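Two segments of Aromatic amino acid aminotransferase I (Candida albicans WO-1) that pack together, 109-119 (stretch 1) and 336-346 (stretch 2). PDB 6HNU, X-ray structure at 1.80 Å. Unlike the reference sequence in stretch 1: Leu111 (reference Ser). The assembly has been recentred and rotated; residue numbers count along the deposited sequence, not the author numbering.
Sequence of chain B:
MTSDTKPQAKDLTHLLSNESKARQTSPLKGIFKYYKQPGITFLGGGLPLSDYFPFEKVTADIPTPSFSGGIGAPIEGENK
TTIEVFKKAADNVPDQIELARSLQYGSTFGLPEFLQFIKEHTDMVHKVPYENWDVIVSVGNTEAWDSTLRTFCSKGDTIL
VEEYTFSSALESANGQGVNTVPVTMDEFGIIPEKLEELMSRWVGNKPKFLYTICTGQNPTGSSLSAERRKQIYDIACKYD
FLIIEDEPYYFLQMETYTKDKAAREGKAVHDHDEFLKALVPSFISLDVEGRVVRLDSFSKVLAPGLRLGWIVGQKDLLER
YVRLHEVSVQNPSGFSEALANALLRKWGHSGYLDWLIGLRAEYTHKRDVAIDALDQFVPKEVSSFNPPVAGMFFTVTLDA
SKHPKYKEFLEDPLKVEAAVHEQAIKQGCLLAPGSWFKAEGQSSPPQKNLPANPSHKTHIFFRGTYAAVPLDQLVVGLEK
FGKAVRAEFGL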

ATOM      1  N   PHE B 109      -9.730   5.704   7.023  1.00 22.17           N
ATOM      2  CA  PHE B 109      -9.607   7.177   6.851  1.00 20.76           C
ATOM      3  C   PHE B 109      -8.255   7.634   7.420  1.00 19.55           C
ATOM      4  O   PHE B 109      -7.651   8.543   6.863  1.00 18.23           O
ATOM      5  CB  PHE B 109     -10.728   7.933   7.570  1.00 23.14           C
ATOM      6  CG  PHE B 109     -12.059   7.886   6.871  1.00 23.72           C
ATOM      7  CD1 PHE B 109     -12.894   6.790   7.013  1.00 27.43           C
ATOM      8  CD2 PHE B 109     -12.509   8.973   6.148  1.00 25.10           C
ATOM      9  CE1 PHE B 109     -14.138   6.768   6.414  1.00 27.09           C
ATOM     10  CE2 PHE B 109     -13.760   8.948   5.555  1.00 28.15           C
ATOM     11  CZ  PHE B 109     -14.552   7.831   5.656  1.00 28.70           C
ATOM     12  N   GLY B 110      -7.818   7.004   8.515  1.00 20.79           N
ATOM     13  CA  GLY B 110      -6.519   7.247   9.174  1.00 21.93           C
ATOM     14  C   GLY B 110      -6.675   7.346  10.679  1.00 24.51           C
ATOM     15  O   GLY B 110      -7.835   7.400  11.167  1.00 21.96           O
ATOM     16  N   LEU B 111      -5.566   7.341  11.421  1.00 21.16           N
ATOM     17  CA  LEU B 111      -5.639   7.446  12.899  1.00 20.77           C
ATOM     18  C   LEU B 111      -5.923   8.891  13.303  1.00 20.80           C
ATOM     19  O   LEU B 111      -5.341   9.798  12.723  1.00 20.36           O
ATOM     20  CB  LEU B 111      -4.328   6.927  13.476  1.00 20.78           C
ATOM     21  CG  LEU B 111      -4.105   5.427  13.285  1.00 21.55           C
ATOM     22  CD1 LEU B 111      -2.620   5.091  13.354  1.00 21.96           C
ATOM     23  CD2 LEU B 111      -4.926   4.619  14.285  1.00 21.59           C
ATOM     24  N   PRO B 112      -6.790   9.158  14.320  1.00 22.07           N
ATOM     25  CA  PRO B 112      -7.294  10.507  14.589  1.00 23.21           C
ATOM     26  C   PRO B 112      -6.235  11.575  14.911  1.00 20.54           C
ATOM     27  O   PRO B 112      -6.357  12.712  14.413  1.00 20.13           O
ATOM     28  CB  PRO B 112      -8.258  10.374  15.807  1.00 22.98           C
ATOM     29  CG  PRO B 112      -8.383   8.885  16.089  1.00 24.37           C
ATOM     30  CD  PRO B 112      -7.404   8.149  15.197  1.00 23.96           C
ATOM     31  N   GLU B 113      -5.235  11.218  15.721  1.00 20.54           N
ATOM     32  CA  GLU B 113      -4.161  12.142  16.156  1.00 20.64           C
ATOM     33  C   GLU B 113      -3.364  12.599  14.921  1.00 19.75           C
ATOM     34  O   GLU B 113      -3.002  13.802  14.815  1.00 19.04           O
ATOM     35  CB  GLU B 113      -3.229  11.462  17.166  1.00 19.68           C
ATOM     36  CG  GLU B 113      -3.902  11.152  18.496  1.00 22.14           C
ATOM     37  CD  GLU B 113      -4.759   9.899  18.606  1.00 23.60           C
ATOM     38  OE1 GLU B 113      -4.917   9.117  17.607  1.00 22.11           O
ATOM     39  OE2 GLU B 113      -5.254   9.686  19.704  1.00 22.96           O
ATOM     40  N   PHE B 114      -3.097  11.683  14.000  1.00 18.22           N
ATOM     41  CA  PHE B 114      -2.303  12.018  12.785  1.00 18.31           C
ATOM     42  C   PHE B 114      -3.142  12.905  11.865  1.00 17.21           C
ATOM     43  O   PHE B 114      -2.654  13.969  11.424  1.00 16.21           O
ATOM     44  CB  PHE B 114      -1.843  10.741  12.096  1.00 19.16           C
ATOM     45  CG  PHE B 114      -1.116  11.039  10.811  1.00 17.45           C
ATOM     46  CD1 PHE B 114       0.145  11.618  10.834  1.00 18.55           C
ATOM     47  CD2 PHE B 114      -1.737  10.836   9.601  1.00 19.42           C
ATOM     48  CE1 PHE B 114       0.794  11.934   9.653  1.00 20.38           C
ATOM     49  CE2 PHE B 114      -1.091  11.144   8.419  1.00 19.89           C
ATOM     50  CZ  PHE B 114       0.176  11.676   8.452  1.00 21.10           C
ATOM     51  N   LEU B 115      -4.387  12.487  11.565  1.00 19.20           N
ATOM     52  CA  LEU B 115      -5.330  13.253  10.704  1.00 19.05           C
ATOM     53  C   LEU B 115      -5.496  14.667  11.265  1.00 18.95           C
ATOM     54  O   LEU B 115      -5.453  15.623  10.462  1.00 17.32           O
ATOM     55  CB  LEU B 115      -6.691  12.559  10.646  1.00 22.21           C
ATOM     56  CG  LEU B 115      -6.788  11.291   9.787  1.00 24.21           C
ATOM     57  CD1 LEU B 115      -8.211  10.724   9.797  1.00 23.78           C
ATOM     58  CD2 LEU B 115      -6.361  11.581   8.354  1.00 23.12           C
ATOM     59  N   GLN B 116      -5.627  14.831  12.589  1.00 18.52           N
ATOM     60  CA  GLN B 116      -5.808  16.172  13.189  1.00 19.84           C
ATOM     61  C   GLN B 116      -4.611  17.071  12.839  1.00 19.82           C
ATOM     62  O   GLN B 116      -4.811  18.228  12.423  1.00 20.53           O
ATOM     63  CB  GLN B 116      -5.969  16.099  14.701  1.00 22.09           C
ATOM     64  CG  GLN B 116      -6.117  17.481  15.337  1.00 23.59           C
ATOM     65  CD  GLN B 116      -6.245  17.390  16.836  1.00 26.55           C
ATOM     66  OE1 GLN B 116      -5.338  16.919  17.524  1.00 26.81           O
ATOM     67  NE2 GLN B 116      -7.387  17.824  17.356  1.00 29.48           N
ATOM     68  N   PHE B 117      -3.391  16.584  13.034  1.00 19.09           N
ATOM     69  CA  PHE B 117      -2.186  17.387  12.774  1.00 19.58           C
ATOM     70  C   PHE B 117      -2.144  17.744  11.288  1.00 18.76           C
ATOM     71  O   PHE B 117      -1.921  18.909  10.929  1.00 16.48           O
ATOM     72  CB  PHE B 117      -0.907  16.667  13.170  1.00 19.70           C
ATOM     73  CG  PHE B 117       0.294  17.561  13.031  1.00 20.10           C
ATOM     74  CD1 PHE B 117       0.900  17.742  11.795  1.00 21.64           C
ATOM     75  CD2 PHE B 117       0.827  18.195  14.132  1.00 21.23           C
ATOM     76  CE1 PHE B 117       2.013  18.538  11.666  1.00 20.72           C
ATOM     77  CE2 PHE B 117       1.925  19.021  14.003  1.00 20.95           C
ATOM     78  CZ  PHE B 117       2.520  19.183  12.777  1.00 23.70           C
ATOM     79  N   ILE B 118      -2.353  16.757  10.432  1.00 19.13           N
ATOM     80  CA  ILE B 118      -2.152  16.946   8.974  1.00 22.02           C
ATOM     81  C   ILE B 118      -3.304  17.816   8.432  1.00 19.42           C
ATOM     82  O   ILE B 118      -3.071  18.635   7.537  1.00 17.55           O
ATOM     83  CB  ILE B 118      -1.939  15.545   8.342  1.00 26.61           C
ATOM     84  CG1 ILE B 118      -0.756  15.533   7.384  1.00 32.16           C
ATOM     85  CG2 ILE B 118      -3.193  14.991   7.721  1.00 29.24           C
ATOM     86  CD1 ILE B 118       0.530  16.019   8.004  1.00 31.88           C
ATOM     87  N   LYS B 119      -4.493  17.749   9.023  1.00 20.16           N
ATOM     88  CA  LYS B 119      -5.607  18.635   8.626  1.00 18.94           C
ATOM     89  C   LYS B 119      -5.302  20.077   9.047  1.00 18.39           C
ATOM     90  O   LYS B 119      -5.541  21.001   8.250  1.00 19.65           O
ATOM     91  CB  LYS B 119      -6.938  18.108   9.154  1.00 21.07           C
ATOM     92  CG  LYS B 119      -8.128  18.866   8.612  1.00 26.23           C
ATOM     93  CD  LYS B 119      -9.490  18.224   8.883  1.00 30.77           C
ATOM     94  CE  LYS B 119     -10.622  18.952   8.194  1.00 32.06           C
ATOM     95  NZ  LYS B 119     -11.915  18.239   8.326  1.00 36.64           N
ATOM     96  N   SER B 336       4.928   3.685  10.826  1.00 16.33           N
ATOM     97  CA  SER B 336       5.126   4.989  10.130  1.00 14.51           C
ATOM     98  C   SER B 336       4.176   6.041  10.740  1.00 16.38           C
ATOM     99  O   SER B 336       4.589   7.192  11.015  1.00 16.14           O
ATOM    100  CB  SER B 336       4.891   4.851   8.629  1.00 14.11           C
ATOM    101  OG  SER B 336       5.928   4.095   8.046  1.00 15.74           O
ATOM    102  N   GLU B 337       2.910   5.697  10.928  1.00 16.45           N
ATOM    103  CA  GLU B 337       1.904   6.737  11.277  1.00 18.05           C
ATOM    104  C   GLU B 337       2.103   7.161  12.738  1.00 18.70           C
ATOM    105  O   GLU B 337       1.936   8.360  13.055  1.00 17.28           O
ATOM    106  CB  GLU B 337       0.500   6.208  11.016  1.00 20.65           C
ATOM    107  CG  GLU B 337      -0.457   7.318  10.706  1.00 23.12           C
ATOM    108  CD  GLU B 337      -1.853   6.871  10.318  1.00 23.39           C
ATOM    109  OE1 GLU B 337      -1.990   5.800   9.711  1.00 24.13           O
ATOM    110  OE2 GLU B 337      -2.782   7.606  10.656  1.00 23.13           O
ATOM    111  N   ALA B 338       2.417   6.199  13.610  1.00 18.87           N
ATOM    112  CA  ALA B 338       2.670   6.471  15.046  1.00 19.94           C
ATOM    113  C   ALA B 338       3.965   7.284  15.191  1.00 19.35           C
ATOM    114  O   ALA B 338       3.959   8.281  15.967  1.00 19.31           O
ATOM    115  CB  ALA B 338       2.728   5.188  15.829  1.00 20.10           C
ATOM    116  N   LEU B 339       5.017   6.929  14.439  1.00 18.61           N
ATOM    117  CA  LEU B 339       6.303   7.657  14.530  1.00 17.48           C
ATOM    118  C   LEU B 339       6.138   9.029  13.893  1.00 18.31           C
ATOM    119  O   LEU B 339       6.672   9.956  14.450  1.00 17.94           O
ATOM    120  CB  LEU B 339       7.430   6.856  13.883  1.00 20.03           C
ATOM    121  CG  LEU B 339       7.980   5.688  14.708  1.00 21.07           C
ATOM    122  CD1 LEU B 339       8.983   4.872  13.884  1.00 21.03           C
ATOM    123  CD2 LEU B 339       8.634   6.192  15.995  1.00 21.66           C
ATOM    124  N   ALA B 340       5.401   9.190  12.780  1.00 17.66           N
ATOM    125  CA  ALA B 340       5.203  10.513  12.122  1.00 16.47           C
ATOM    126  C   ALA B 340       4.413  11.420  13.067  1.00 16.09           C
ATOM    127  O   ALA B 340       4.770  12.576  13.288  1.00 15.19           O
ATOM    128  CB  ALA B 340       4.502  10.352  10.774  1.00 18.16           C
ATOM    129  N   ASN B 341       3.342  10.904  13.619  1.00 15.77           N
ATOM    130  CA  ASN B 341       2.540  11.634  14.630  1.00 15.76           C
ATOM    131  C   ASN B 341       3.434  12.090  15.811  1.00 15.98           C
ATOM    132  O   ASN B 341       3.285  13.248  16.247  1.00 16.45           O
ATOM    133  CB  ASN B 341       1.379  10.785  15.088  1.00 16.82           C
ATOM    134  CG  ASN B 341       0.508  11.516  16.084  1.00 17.07           C
ATOM    135  OD1 ASN B 341      -0.215  12.446  15.734  1.00 20.07           O
ATOM    136  ND2 ASN B 341       0.602  11.108  17.328  1.00 19.15           N
ATOM    137  N   ALA B 342       4.297  11.221  16.314  1.00 17.44           N
ATOM    138  CA  ALA B 342       5.195  11.510  17.468  1.00 17.33           C
ATOM    139  C   ALA B 342       6.180  12.617  17.082  1.00 17.69           C
ATOM    140  O   ALA B 342       6.269  13.604  17.811  1.00 19.79           O
ATOM    141  CB  ALA B 342       5.867  10.260  17.917  1.00 18.07           C
ATOM    142  N   LEU B 343       6.803  12.518  15.900  1.00 18.75           N
ATOM    143  CA  LEU B 343       7.762  13.529  15.417  1.00 18.30           C
ATOM    144  C   LEU B 343       7.034  14.860  15.230  1.00 18.83           C
ATOM    145  O   LEU B 343       7.531  15.862  15.753  1.00 19.31           O
ATOM    146  CB  LEU B 343       8.461  13.018  14.151  1.00 18.89           C
ATOM    147  CG  LEU B 343       9.381  14.026  13.473  1.00 17.72           C
ATOM    148  CD1 LEU B 343      10.513  13.303  12.737  1.00 16.73           C
ATOM    149  CD2 LEU B 343       8.588  14.908  12.526  1.00 17.94           C
ATOM    150  N   LEU B 344       5.878  14.887  14.562  1.00 19.06           N
ATOM    151  CA  LEU B 344       5.211  16.157  14.209  1.00 18.06           C
ATOM    152  C   LEU B 344       4.714  16.856  15.476  1.00 19.14           C
ATOM    153  O   LEU B 344       4.789  18.095  15.521  1.00 20.18           O
ATOM    154  CB  LEU B 344       4.083  15.884  13.209  1.00 18.33           C
ATOM    155  CG  LEU B 344       4.549  15.425  11.815  1.00 17.38           C
ATOM    156  CD1 LEU B 344       3.391  14.842  11.043  1.00 17.91           C
ATOM    157  CD2 LEU B 344       5.178  16.561  11.035  1.00 18.55           C
ATOM    158  N   ARG B 345       4.206  16.098  16.445  1.00 21.39           N
ATOM    159  CA  ARG B 345       3.653  16.663  17.705  1.00 22.48           C
ATOM    160  C   ARG B 345       4.792  17.080  18.631  1.00 20.63           C
ATOM    161  O   ARG B 345       4.608  18.070  19.351  1.00 21.77           O
ATOM    162  CB  ARG B 345       2.709  15.657  18.348  1.00 21.06           C
ATOM    163  CG  ARG B 345       1.403  15.594  17.572  1.00 23.01           C
ATOM    164  CD  ARG B 345       0.391  14.630  18.115  1.00 22.67           C
ATOM    165  NE  ARG B 345      -0.844  14.766  17.357  1.00 23.19           N
ATOM    166  CZ  ARG B 345      -1.766  15.699  17.579  1.00 24.68           C
ATOM    167  NH1 ARG B 345      -1.601  16.577  18.563  1.00 24.79           N
ATOM    168  NH2 ARG B 345      -2.846  15.757  16.816  1.00 19.94           N
ATOM    169  N   LYS B 346       5.942  16.425  18.544  1.00 19.74           N
ATOM    170  CA  LYS B 346       7.126  16.801  19.368  1.00 22.80           C
ATOM    171  C   LYS B 346       7.669  18.136  18.836  1.00 23.71           C
ATOM    172  O   LYS B 346       7.958  19.064  19.626  1.00 21.57           O
ATOM    173  CB  LYS B 346       8.186  15.702  19.357  1.00 24.25           C
ATOM    174  CG  LYS B 346       9.438  16.028  20.171  1.00 25.69           C
ATOM    175  CD  LYS B 346       9.116  16.237  21.646  1.00 30.80           C
ATOM    176  CE  LYS B 346      10.328  16.632  22.463  1.00 36.14           C
ATOM    177  NZ  LYS B 346       9.944  16.877  23.874  1.00 40.41           N
TER

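The contact is a helix-to-helix packing, crossing at 48°, in which two phenylalanines from the first stretch form an apolar centre and polar side chains of the second helix bind backbone groups near the start of the first. The axes of helices 112-119 and 336-346 approach to 9.4 Å, and the backbones come close at Phe114 and Asn341, whose CA atoms lie 5.2 Å apart. Together the two stretches bury 596 Å².

Phe114 is the knob of this packing. Its side chain, with chi1 in the t well, sits among Glu337, Ala340, Asn341 and Leu344, residues spaced along successive turns of the second helix. The aliphatic part of Glu337 covers one face of the ring, with CG of Glu337 4.2 Å from the centroid of the Phe114 ring, while CE1 of Phe114 lies 4.2 Å from CB of Ala340 and 4.1 Å from CD1 of Leu344. One turn further on, Phe117 also packs on Leu344: CB of Leu344 stands 3.7 Å from the centroid of the Phe117 ring and only 11° off its normal, a well-centred CH-pi contact. Leu344 thus serves both aromatic side chains, and its CD1 also meets CD1 of Ile118 at 4.3 Å.

At one end of this apolar patch, the extended side chain of Glu337 reaches the loop just before the first helix. Its OE2 accepts a hydrogen bond from N of Leu111 (2.9 Å, 158°), so the carboxylate is held by the backbone of the N-cap residue, which is serine in the reference sequence. The preceding Gly110 has phi/psi of 135/169, at which a CB would be jammed against the carbonyl O of Phe109; this conformation calls for glycine.

Beside this patch, the CA-to-CB bond of Arg345 points sideways, but the end of its side chain comes nearer to the first helix. NH2 of Arg345 donates to O of Glu113 at 2.8 Å and 173°, nearly linear, and NE of Arg345 adds a weak bond to the same oxygen at 3.5 Å. The same O of Glu113 also accepts a weak helical bond from N of Phe117 at 3.3 Å. NH2 of Arg345 also donates to OE1 of Gln116 at 2.8 Å, although the position of that oxygen is less certain. Within its own helix, NE of Arg345 binds OD1 of Asn341 at 2.9 Å.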